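Local coordinates for GDSL-like Lipase/Acylhydrolase family protein (Neisseria meningitidis, PDB 4K7J) that probably removes O-acetyl groups from peptidoglycan, as an esterase of the SGNH (GDSL-like) hydrolase family, at residues A158-G166 with A184-W195; M336-W344 with G349-R359. One frame throughout, in Å; residues are numbered along the deposited sequence.

Interaction 1. Residues A158-G166 with A184-W195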
loop_
_atom_site.group_PDB
_atom_site.type_symbol
_atom_site.label_atom_id
_atom_site.label_comp_id
_atom_site.label_asym_id
_atom_site.label_seq_id
_atom_site.Cartn_x
_atom_site.Cartn_y
_atom_site.Cartn_z
ATOM N N ALA A 158 -16.096 -1.116 25.222
ATOM C CA ALA A 158 -17.214 -0.817 24.336
ATOM C C ALA A 158 -17.751 0.596 24.613
ATOM O O ALA A 158 -17.731 1.056 25.761
ATOM C CB ALA A 158 -18.305 -1.856 24.505
ATOM N N GLU A 159 -18.179 1.286 23.551
ATOM C CA GLU A 159 -18.782 2.631 23.645
ATOM C C GLU A 159 -17.814 3.780 23.982
ATOM O O GLU A 159 -18.222 4.940 24.019
ATOM C CB GLU A 159 -19.974 2.644 24.615
ATOM C CG GLU A 159 -21.336 2.783 23.950
ATOM C CD GLU A 159 -21.696 1.595 23.075
ATOM O OE1 GLU A 159 -22.544 0.780 23.501
ATOM O OE2 GLU A 159 -21.143 1.483 21.958
ATOM N N GLN A 160 -16.550 3.446 24.229
ATOM C CA GLN A 160 -15.483 4.415 24.459
ATOM C C GLN A 160 -15.459 5.507 23.385
ATOM O O GLN A 160 -15.848 5.271 22.242
ATOM C CB GLN A 160 -14.145 3.671 24.445
ATOM C CG GLN A 160 -12.987 4.347 25.146
ATOM C CD GLN A 160 -11.766 3.438 25.226
ATOM O OE1 GLN A 160 -11.881 2.260 25.535
ATOM N NE2 GLN A 160 -10.595 3.987 24.943
ATOM N N THR A 161 -14.992 6.694 23.753
ATOM C CA THR A 161 -14.930 7.813 22.818
ATOM C C THR A 161 -13.501 8.296 22.612
ATOM O O THR A 161 -12.605 7.970 23.386
ATOM C CB THR A 161 -15.750 9.024 23.324
ATOM O OG1 THR A 161 -15.241 9.437 24.592
ATOM C CG2 THR A 161 -17.220 8.661 23.470
ATOM N N LEU A 162 -13.306 9.066 21.551
ATOM C CA LEU A 162 -12.108 9.877 21.373
ATOM C C LEU A 162 -12.582 11.148 20.701
ATOM O O LEU A 162 -13.768 11.266 20.365
ATOM C CB LEU A 162 -11.021 9.150 20.538
ATOM C CG LEU A 162 -11.377 8.417 19.240
ATOM C CD1 LEU A 162 -11.701 9.380 18.108
ATOM C CD2 LEU A 162 -10.230 7.456 18.834
ATOM N N THR A 163 -11.682 12.105 20.504
ATOM C CA THR A 163 -12.075 13.316 19.810
ATOM C C THR A 163 -11.200 13.532 18.597
ATOM O O THR A 163 -10.007 13.265 18.632
ATOM C CB THR A 163 -12.004 14.573 20.706
ATOM O OG1 THR A 163 -10.638 14.860 21.018
ATOM C CG2 THR A 163 -12.812 14.388 22.005
ATOM N N VAL A 164 -11.811 14.032 17.531
ATOM C CA VAL A 164 -11.105 14.385 16.308
ATOM C C VAL A 164 -11.372 15.865 16.053
ATOM O O VAL A 164 -12.522 16.252 15.835
ATOM C CB VAL A 164 -11.644 13.566 15.131
ATOM C CG1 VAL A 164 -10.957 13.970 13.852
ATOM C CG2 VAL A 164 -11.470 12.068 15.387
ATOM N N ASN A 165 -10.318 16.686 16.090
ATOM C CA ASN A 165 -10.454 18.151 16.123
ATOM C C ASN A 165 -11.551 18.640 17.076
ATOM O O ASN A 165 -12.348 19.499 16.724
ATOM C CB ASN A 165 -10.684 18.733 14.723
ATOM C CG ASN A 165 -9.430 18.698 13.863
ATOM O OD1 ASN A 165 -8.429 18.102 14.240
ATOM N ND2 ASN A 165 -9.493 19.318 12.691
ATOM N N GLY A 166 -11.593 18.083 18.277
ATOM C CA GLY A 166 -12.561 18.515 19.269
ATOM C C GLY A 166 -13.923 17.837 19.212
ATOM O O GLY A 166 -14.689 17.905 20.170
ATOM N N ALA A 184 -10.742 18.852 9.296
ATOM C CA ALA A 184 -9.753 19.409 8.391
ATOM C C ALA A 184 -8.350 19.010 8.836
ATOM O O ALA A 184 -8.172 18.371 9.874
ATOM C CB ALA A 184 -9.887 20.928 8.324
ATOM N N LEU A 185 -7.359 19.372 8.030
ATOM C CA LEU A 185 -5.964 19.230 8.420
ATOM C C LEU A 185 -5.434 20.614 8.803
ATOM O O LEU A 185 -5.804 21.601 8.176
ATOM C CB LEU A 185 -5.151 18.613 7.277
ATOM C CG LEU A 185 -5.378 17.107 7.066
ATOM C CD1 LEU A 185 -5.020 16.674 5.664
ATOM C CD2 LEU A 185 -4.554 16.314 8.063
ATOM N N PRO A 186 -4.581 20.703 9.843
ATOM C CA PRO A 186 -4.049 19.634 10.698
ATOM C C PRO A 186 -5.124 18.928 11.510
ATOM O O PRO A 186 -6.111 19.537 11.911
ATOM C CB PRO A 186 -3.094 20.374 11.644
ATOM C CG PRO A 186 -2.758 21.640 10.936
ATOM C CD PRO A 186 -4.004 22.013 10.192
ATOM N N LEU A 187 -4.918 17.638 11.734
ATOM C CA LEU A 187 -5.906 16.784 12.354
ATOM C C LEU A 187 -5.366 16.373 13.709
ATOM O O LEU A 187 -4.303 15.775 13.780
ATOM C CB LEU A 187 -6.089 15.530 11.496
ATOM C CG LEU A 187 -7.144 14.510 11.886
ATOM C CD1 LEU A 187 -8.462 15.210 11.861
ATOM C CD2 LEU A 187 -7.160 13.354 10.893
ATOM N N THR A 188 -6.096 16.683 14.774
ATOM C CA THR A 188 -5.652 16.339 16.126
ATOM C C THR A 188 -6.625 15.371 16.778
ATOM O O THR A 188 -7.814 15.639 16.861
ATOM C CB THR A 188 -5.474 17.593 16.993
ATOM O OG1 THR A 188 -4.430 18.395 16.436
ATOM C CG2 THR A 188 -5.094 17.218 18.424
ATOM N N ILE A 189 -6.098 14.236 17.225
ATOM C CA ILE A 189 -6.903 13.181 17.805
ATOM C C ILE A 189 -6.472 12.953 19.247
ATOM O O ILE A 189 -5.287 12.723 19.524
ATOM C CB ILE A 189 -6.745 11.868 17.008
ATOM C CG1 ILE A 189 -7.100 12.110 15.537
ATOM C CG2 ILE A 189 -7.613 10.768 17.601
ATOM C CD1 ILE A 189 -6.661 10.992 14.616
ATOM N N HIS A 190 -7.444 13.027 20.153
ATOM C CA HIS A 190 -7.194 12.942 21.592
ATOM C C HIS A 190 -7.887 11.712 22.151
ATOM O O HIS A 190 -9.054 11.464 21.846
ATOM C CB HIS A 190 -7.756 14.195 22.301
ATOM C CG HIS A 190 -6.921 15.426 22.121
ATOM N ND1 HIS A 190 -7.413 16.700 22.327
ATOM C CD2 HIS A 190 -5.622 15.578 21.766
ATOM C CE1 HIS A 190 -6.453 17.581 22.108
ATOM N NE2 HIS A 190 -5.358 16.927 21.762
ATOM N N THR A 191 -7.181 10.942 22.967
ATOM C CA THR A 191 -7.780 9.755 23.580
ATOM C C THR A 191 -7.669 9.815 25.094
ATOM O O THR A 191 -6.579 9.688 25.654
ATOM C CB THR A 191 -7.139 8.442 23.069
ATOM O OG1 THR A 191 -5.727 8.466 23.307
ATOM C CG2 THR A 191 -7.372 8.278 21.576
ATOM N N GLU A 192 -8.804 10.016 25.754
ATOM C CA GLU A 192 -8.819 10.049 27.208
ATOM C C GLU A 192 -8.374 8.699 27.760
ATOM O O GLU A 192 -7.490 8.643 28.599
ATOM C CB GLU A 192 -10.204 10.440 27.732
ATOM C CG GLU A 192 -10.452 10.095 29.204
ATOM C CD GLU A 192 -9.678 10.970 30.187
ATOM O OE1 GLU A 192 -8.894 11.851 29.758
ATOM O OE2 GLU A 192 -9.861 10.765 31.404
ATOM N N MET A 193 -8.991 7.626 27.277
ATOM C CA MET A 193 -8.612 6.264 27.637
ATOM C C MET A 193 -7.931 5.555 26.448
ATOM O O MET A 193 -8.002 6.040 25.317
ATOM C CB MET A 193 -9.838 5.493 28.143
ATOM C CG MET A 193 -10.243 5.839 29.595
ATOM S SD MET A 193 -9.041 5.359 30.869
ATOM C CE MET A 193 -8.258 6.926 31.202
ATOM N N PRO A 194 -7.256 4.416 26.701
ATOM C CA PRO A 194 -6.457 3.801 25.631
ATOM C C PRO A 194 -7.255 3.183 24.490
ATOM O O PRO A 194 -8.272 2.526 24.720
ATOM C CB PRO A 194 -5.696 2.683 26.358
ATOM C CG PRO A 194 -5.659 3.130 27.802
ATOM C CD PRO A 194 -6.989 3.783 28.010
ATOM N N TRP A 195 -6.740 3.368 23.276
ATOM C CA TRP A 195 -7.229 2.696 22.082
ATOM C C TRP A 195 -6.045 2.101 21.327
ATOM O O TRP A 195 -4.909 2.549 21.494
ATOM C CB TRP A 195 -7.817 3.715 21.114
ATOM C CG TRP A 195 -9.091 4.381 21.480
ATOM C CD1 TRP A 195 -9.282 5.336 22.442
ATOM C CD2 TRP A 195 -10.350 4.212 20.824
ATOM N NE1 TRP A 195 -10.599 5.738 22.449
ATOM C CE2 TRP A 195 -11.271 5.073 21.455
ATOM C CE3 TRP A 195 -10.791 3.409 19.763
ATOM C CZ2 TRP A 195 -12.613 5.148 21.064
ATOM C CZ3 TRP A 195 -12.119 3.479 19.381
ATOM C CH2 TRP A 195 -13.012 4.349 20.026
HETATM O O HOH W 1 -11.483 7.566 25.757
HETATM O O HOH W 2 -9.359 16.471 19.229
HETATM O O HOH W 3 -10.050 17.068 22.563
HETATM O O HOH W 4 -12.097 20.371 11.751
#

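Interaction 2. Residues M336-W344 with G349-R359. With ACT (acetate ion), chain C.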
loop_
_atom_site.group_PDB
_atom_site.type_symbol
_atom_site.label_atom_id
_atom_site.label_comp_id
_atom_site.label_asym_id
_atom_site.label_seq_id
_atom_site.Cartn_x
_atom_site.Cartn_y
_atom_site.Cartn_z
ATOM N N MET A 336 20.341 -4.736 -12.425
ATOM C CA MET A 336 20.499 -4.146 -11.101
ATOM C C MET A 336 21.891 -3.573 -10.866
ATOM O O MET A 336 22.021 -2.502 -10.265
ATOM C CB MET A 336 20.105 -5.118 -9.975
ATOM C CG MET A 336 20.491 -4.651 -8.559
ATOM S SD MET A 336 19.776 -3.048 -8.097
ATOM C CE MET A 336 18.268 -3.514 -7.239
ATOM N N LYS A 337 22.929 -4.264 -11.332
ATOM C CA LYS A 337 24.281 -3.749 -11.112
ATOM C C LYS A 337 24.467 -2.411 -11.823
ATOM O O LYS A 337 25.072 -1.491 -11.284
ATOM C CB LYS A 337 25.370 -4.745 -11.523
ATOM C CG LYS A 337 26.733 -4.431 -10.887
ATOM C CD LYS A 337 27.857 -4.511 -11.914
ATOM C CE LYS A 337 29.139 -3.801 -11.450
ATOM N NZ LYS A 337 30.146 -3.637 -12.567
ATOM N N ASN A 338 23.914 -2.295 -13.023
ATOM C CA ASN A 338 23.969 -1.037 -13.749
ATOM C C ASN A 338 23.238 0.071 -12.987
ATOM O O ASN A 338 23.742 1.187 -12.863
ATOM C CB ASN A 338 23.373 -1.198 -15.146
ATOM C CG ASN A 338 23.802 -0.097 -16.087
ATOM O OD1 ASN A 338 24.941 0.376 -16.027
ATOM N ND2 ASN A 338 22.890 0.333 -16.959
ATOM N N TRP A 339 22.051 -0.247 -12.476
ATOM C CA TRP A 339 21.276 0.704 -11.676
ATOM C C TRP A 339 22.064 1.170 -10.459
ATOM O O TRP A 339 22.067 2.358 -10.117
ATOM C CB TRP A 339 19.934 0.101 -11.246
ATOM C CG TRP A 339 18.843 0.295 -12.270
ATOM C CD1 TRP A 339 18.881 -0.083 -13.582
ATOM C CD2 TRP A 339 17.555 0.902 -12.064
ATOM N NE1 TRP A 339 17.705 0.255 -14.204
ATOM C CE2 TRP A 339 16.876 0.863 -13.296
ATOM C CE3 TRP A 339 16.914 1.474 -10.957
ATOM C CZ2 TRP A 339 15.588 1.373 -13.457
ATOM C CZ3 TRP A 339 15.639 1.979 -11.113
ATOM C CH2 TRP A 339 14.984 1.924 -12.356
ATOM N N LEU A 340 22.732 0.216 -9.822
ATOM C CA LEU A 340 23.554 0.472 -8.650
ATOM C C LEU A 340 24.707 1.404 -9.031
ATOM O O LEU A 340 24.976 2.395 -8.351
ATOM C CB LEU A 340 24.101 -0.865 -8.141
ATOM C CG LEU A 340 24.781 -1.010 -6.782
ATOM C CD1 LEU A 340 24.722 -2.473 -6.370
ATOM C CD2 LEU A 340 26.227 -0.530 -6.813
ATOM N N ASN A 341 25.391 1.080 -10.121
ATOM C CA ASN A 341 26.538 1.882 -10.534
ATOM C C ASN A 341 26.153 3.329 -10.814
ATOM O O ASN A 341 26.969 4.231 -10.661
ATOM C CB ASN A 341 27.234 1.278 -11.753
ATOM C CG ASN A 341 27.938 -0.022 -11.439
ATOM O OD1 ASN A 341 28.016 -0.914 -12.286
ATOM N ND2 ASN A 341 28.459 -0.140 -10.221
ATOM N N GLN A 342 24.904 3.551 -11.207
ATOM C CA GLN A 342 24.487 4.885 -11.593
ATOM C C GLN A 342 23.706 5.624 -10.506
ATOM O O GLN A 342 23.191 6.714 -10.740
ATOM C CB GLN A 342 23.712 4.839 -12.906
ATOM C CG GLN A 342 24.527 4.225 -14.037
ATOM C CD GLN A 342 23.920 4.489 -15.395
ATOM O OE1 GLN A 342 23.350 5.548 -15.632
ATOM N NE2 GLN A 342 24.034 3.519 -16.295
ATOM N N GLY A 343 23.638 5.039 -9.318
ATOM C CA GLY A 343 22.987 5.689 -8.193
ATOM C C GLY A 343 21.470 5.592 -8.159
ATOM O O GLY A 343 20.827 6.229 -7.319
ATOM N N TRP A 344 20.891 4.798 -9.054
ATOM C CA TRP A 344 19.445 4.565 -9.034
ATOM C C TRP A 344 19.076 3.421 -8.086
ATOM O O TRP A 344 17.903 3.176 -7.810
ATOM C CB TRP A 344 18.920 4.277 -10.438
ATOM C CG TRP A 344 19.184 5.386 -11.417
ATOM C CD1 TRP A 344 20.295 5.545 -12.185
ATOM C CD2 TRP A 344 18.319 6.488 -11.727
ATOM N NE1 TRP A 344 20.181 6.674 -12.959
ATOM C CE2 TRP A 344 18.977 7.273 -12.697
ATOM C CE3 TRP A 344 17.055 6.890 -11.276
ATOM C CZ2 TRP A 344 18.413 8.438 -13.230
ATOM C CZ3 TRP A 344 16.494 8.046 -11.807
ATOM C CH2 TRP A 344 17.174 8.808 -12.773
ATOM N N GLY A 349 22.357 -3.690 -3.600
ATOM C CA GLY A 349 21.834 -4.357 -4.787
ATOM C C GLY A 349 20.453 -4.976 -4.592
ATOM O O GLY A 349 20.049 -5.874 -5.338
ATOM N N VAL A 350 19.736 -4.502 -3.578
ATOM C CA VAL A 350 18.391 -4.984 -3.288
ATOM C C VAL A 350 17.428 -3.807 -3.241
ATOM O O VAL A 350 16.397 -3.803 -3.921
ATOM C CB VAL A 350 18.333 -5.721 -1.939
ATOM C CG1 VAL A 350 16.891 -6.132 -1.618
ATOM C CG2 VAL A 350 19.258 -6.947 -1.955
ATOM N N HIS A 351 17.777 -2.800 -2.444
ATOM C CA HIS A 351 16.922 -1.624 -2.275
ATOM C C HIS A 351 17.303 -0.532 -3.266
ATOM O O HIS A 351 18.387 -0.555 -3.830
ATOM C CB HIS A 351 16.966 -1.124 -0.825
ATOM C CG HIS A 351 16.592 -2.179 0.174
ATOM N ND1 HIS A 351 17.527 -2.950 0.830
ATOM C CD2 HIS A 351 15.382 -2.618 0.595
ATOM C CE1 HIS A 351 16.911 -3.808 1.624
ATOM N NE2 HIS A 351 15.609 -3.628 1.501
ATOM N N PHE A 352 16.395 0.407 -3.501
ATOM C CA PHE A 352 16.678 1.471 -4.446
ATOM C C PHE A 352 16.900 2.792 -3.724
ATOM O O PHE A 352 16.646 2.922 -2.519
ATOM C CB PHE A 352 15.548 1.601 -5.474
ATOM C CG PHE A 352 15.380 0.393 -6.360
ATOM C CD1 PHE A 352 14.704 -0.738 -5.904
ATOM C CD2 PHE A 352 15.877 0.395 -7.660
ATOM C CE1 PHE A 352 14.534 -1.872 -6.732
ATOM C CE2 PHE A 352 15.712 -0.722 -8.493
ATOM C CZ PHE A 352 15.036 -1.858 -8.030
ATOM N N SER A 353 17.403 3.768 -4.460
ATOM C CA SER A 353 17.577 5.095 -3.915
ATOM C C SER A 353 16.288 5.819 -4.216
ATOM O O SER A 353 15.466 5.323 -4.993
ATOM C CB SER A 353 18.747 5.804 -4.606
ATOM O OG SER A 353 18.453 6.026 -5.979
ATOM N N ALA A 354 16.124 6.997 -3.619
ATOM C CA ALA A 354 14.922 7.797 -3.813
ATOM C C ALA A 354 14.597 7.992 -5.292
ATOM O O ALA A 354 13.450 7.836 -5.702
ATOM C CB ALA A 354 15.064 9.160 -3.109
ATOM N N LYS A 355 15.598 8.322 -6.102
ATOM C CA LYS A 355 15.312 8.610 -7.504
ATOM C C LYS A 355 15.052 7.321 -8.283
ATOM O O LYS A 355 14.311 7.319 -9.270
ATOM C CB LYS A 355 16.415 9.460 -8.151
ATOM C CG LYS A 355 17.770 8.778 -8.291
ATOM C CD LYS A 355 18.742 9.669 -9.073
ATOM C CE LYS A 355 20.034 8.940 -9.384
ATOM N NZ LYS A 355 21.017 9.856 -10.020
ATOM N N GLY A 356 15.626 6.221 -7.815
ATOM C CA GLY A 356 15.369 4.927 -8.418
ATOM C C GLY A 356 13.913 4.535 -8.246
ATOM O O GLY A 356 13.254 4.101 -9.195
ATOM N N TYR A 357 13.395 4.700 -7.034
ATOM C CA TYR A 357 11.983 4.403 -6.800
ATOM C C TYR A 357 11.074 5.343 -7.592
ATOM O O TYR A 357 10.040 4.919 -8.137
ATOM C CB TYR A 357 11.640 4.464 -5.306
ATOM C CG TYR A 357 12.155 3.300 -4.492
ATOM C CD1 TYR A 357 11.787 1.993 -4.800
ATOM C CD2 TYR A 357 13.009 3.506 -3.411
ATOM C CE1 TYR A 357 12.258 0.926 -4.061
ATOM C CE2 TYR A 357 13.488 2.440 -2.664
ATOM C CZ TYR A 357 13.103 1.150 -2.997
ATOM O OH TYR A 357 13.565 0.077 -2.265
ATOM N N ARG A 358 11.450 6.621 -7.647
ATOM C CA ARG A 358 10.647 7.592 -8.383
ATOM C C ARG A 358 10.586 7.206 -9.857
ATOM O O ARG A 358 9.527 7.269 -10.475
ATOM C CB ARG A 358 11.207 9.010 -8.245
ATOM C CG ARG A 358 10.310 10.071 -8.896
ATOM C CD ARG A 358 11.052 11.390 -9.156
ATOM N NE ARG A 358 12.135 11.227 -10.127
ATOM C CZ ARG A 358 13.396 11.596 -9.914
ATOM N NH1 ARG A 358 13.740 12.167 -8.764
ATOM N NH2 ARG A 358 14.312 11.400 -10.856
ATOM N N ARG A 359 11.728 6.782 -10.398
ATOM C CA ARG A 359 11.833 6.413 -11.809
ATOM C C ARG A 359 10.957 5.203 -12.121
ATOM O O ARG A 359 10.193 5.201 -13.095
ATOM C CB ARG A 359 13.293 6.114 -12.173
ATOM C CG ARG A 359 13.529 5.651 -13.613
ATOM C CD ARG A 359 15.000 5.223 -13.833
ATOM N NE ARG A 359 15.308 4.956 -15.243
ATOM C CZ ARG A 359 16.498 4.570 -15.705
ATOM N NH1 ARG A 359 17.526 4.390 -14.881
ATOM N NH2 ARG A 359 16.662 4.359 -17.004
HETATM C C ACT C . 12.672 -5.440 1.777
HETATM O O ACT C . 13.654 -5.228 2.548
HETATM O OXT ACT C . 11.534 -5.556 2.301
HETATM C CH3 ACT C . 12.838 -5.526 0.292
#

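Interaction 1. Residues A158-G166 with A184-W195
Thr163 and His190 face each other as the hydrogen-bonded pair of two antiparallel strands, 161-164 and 187-191. Their backbones exchange two bonds: Thr163 N to His190 O and His190 N to Thr163 O. The next pair, Val164 with Ile189, is non-hydrogen-bonded. After it, Asn165 N gives to Thr188 O at 2.8 Å.

The Asn165 side chain then takes over. Asn165 OD1 accepts from Thr188 N at 2.8 Å, almost straight at 173°. Asn165 ND2 gives a bent bond to Ala184 O at 3.3 Å and a weak one to Pro186 O. The amide thus ties the end of strand 161-164 to the residues leading into strand 187-191.

At the other end the Trp195 indole lies between two side chains. With CG between the backbone N and the carbonyl carbon (chi1 46°), Leu162 crosses one face at about a right angle. Gln160 passes over the opposite face, and its NE2 gives to Pro194 O at 2.8 Å. Trp195 NE1 gives to Thr161 O at 3.1 Å, from above the carbonyl plane.

Waters bridge the two segments. One joins Thr161 O to Met193 N, and another links Thr163 OG1 with His190 ND1. Further out, Gln160 OE1 bonds to Leu157 N, which helps to fix the amide.

Segment 158-166 belongs to the N-terminal peptidoglycan O-acetylesterase family region. The strand pair is part of a five-stranded antiparallel sheet, flanked by 167-170 and 133-139. It packs against a second antiparallel sheet: Leu162 and Ile189 on strand 195-203, Val164 on strand 177-183.

Interaction 2. Residues M336-W344 with G349-R359
Trp344 lies between two basic side chains of helix 354-373, and both make cation-pi contacts with it. Lys355 runs extended over one face, its NZ 4.5 Å from the centroid of the five-membered ring. Arg359 comes over the opposite face, with CZ 4.8 Å from the centroid of the six-membered ring. The Arg359 guanidinium also lies over a face of Trp339, with the planes only 10° apart.

The hydrogen bonds gather at Ser353, the N-cap of this helix. With OG between the backbone N and the carbonyl carbon (chi1 65°), Ser353 can both reach Gly343 O and accept a weak capping bond from Gly356 N. Ser353 OG gives to Gly343 O at 2.7 Å. Gly343 is the C-prime residue of the Schellman motif ending helix 336-341. Nearby, His351 NE2 gives to an acetate oxygen at 2.7 Å, and His351 ND1 bonds to Asp348, consistent with the Asp-His part of an SGNH catalytic triad. The acetate, probably from the crystallisation liquor, also binds Ser62 N, Gly218 N and Asn250 ND2.

Among the apolar contacts, Met336 CE sits over the Phe352 ring, 4.1 Å from its centroid, and Trp339 CE3 meets the ring edge.

From the N terminus, the chain reaches interaction 1 first. Segments 158-166 and 184-195 close a loop of 17 residues, which includes strands 167-170 and 177-183. The contact joins two neighbouring strands of one antiparallel sheet, next to the second antiparallel sheet. The chain then passes through much of the mixed sheet and its helices before interaction 2. There 336-344 and 349-359 close a short link of four residues and join helix 336-341 to the start of helix 354-373. The two loops follow in series, neither nested nor crossed. They lie on opposite sides of the chain's centre, with nearest atoms about 22 Å apart.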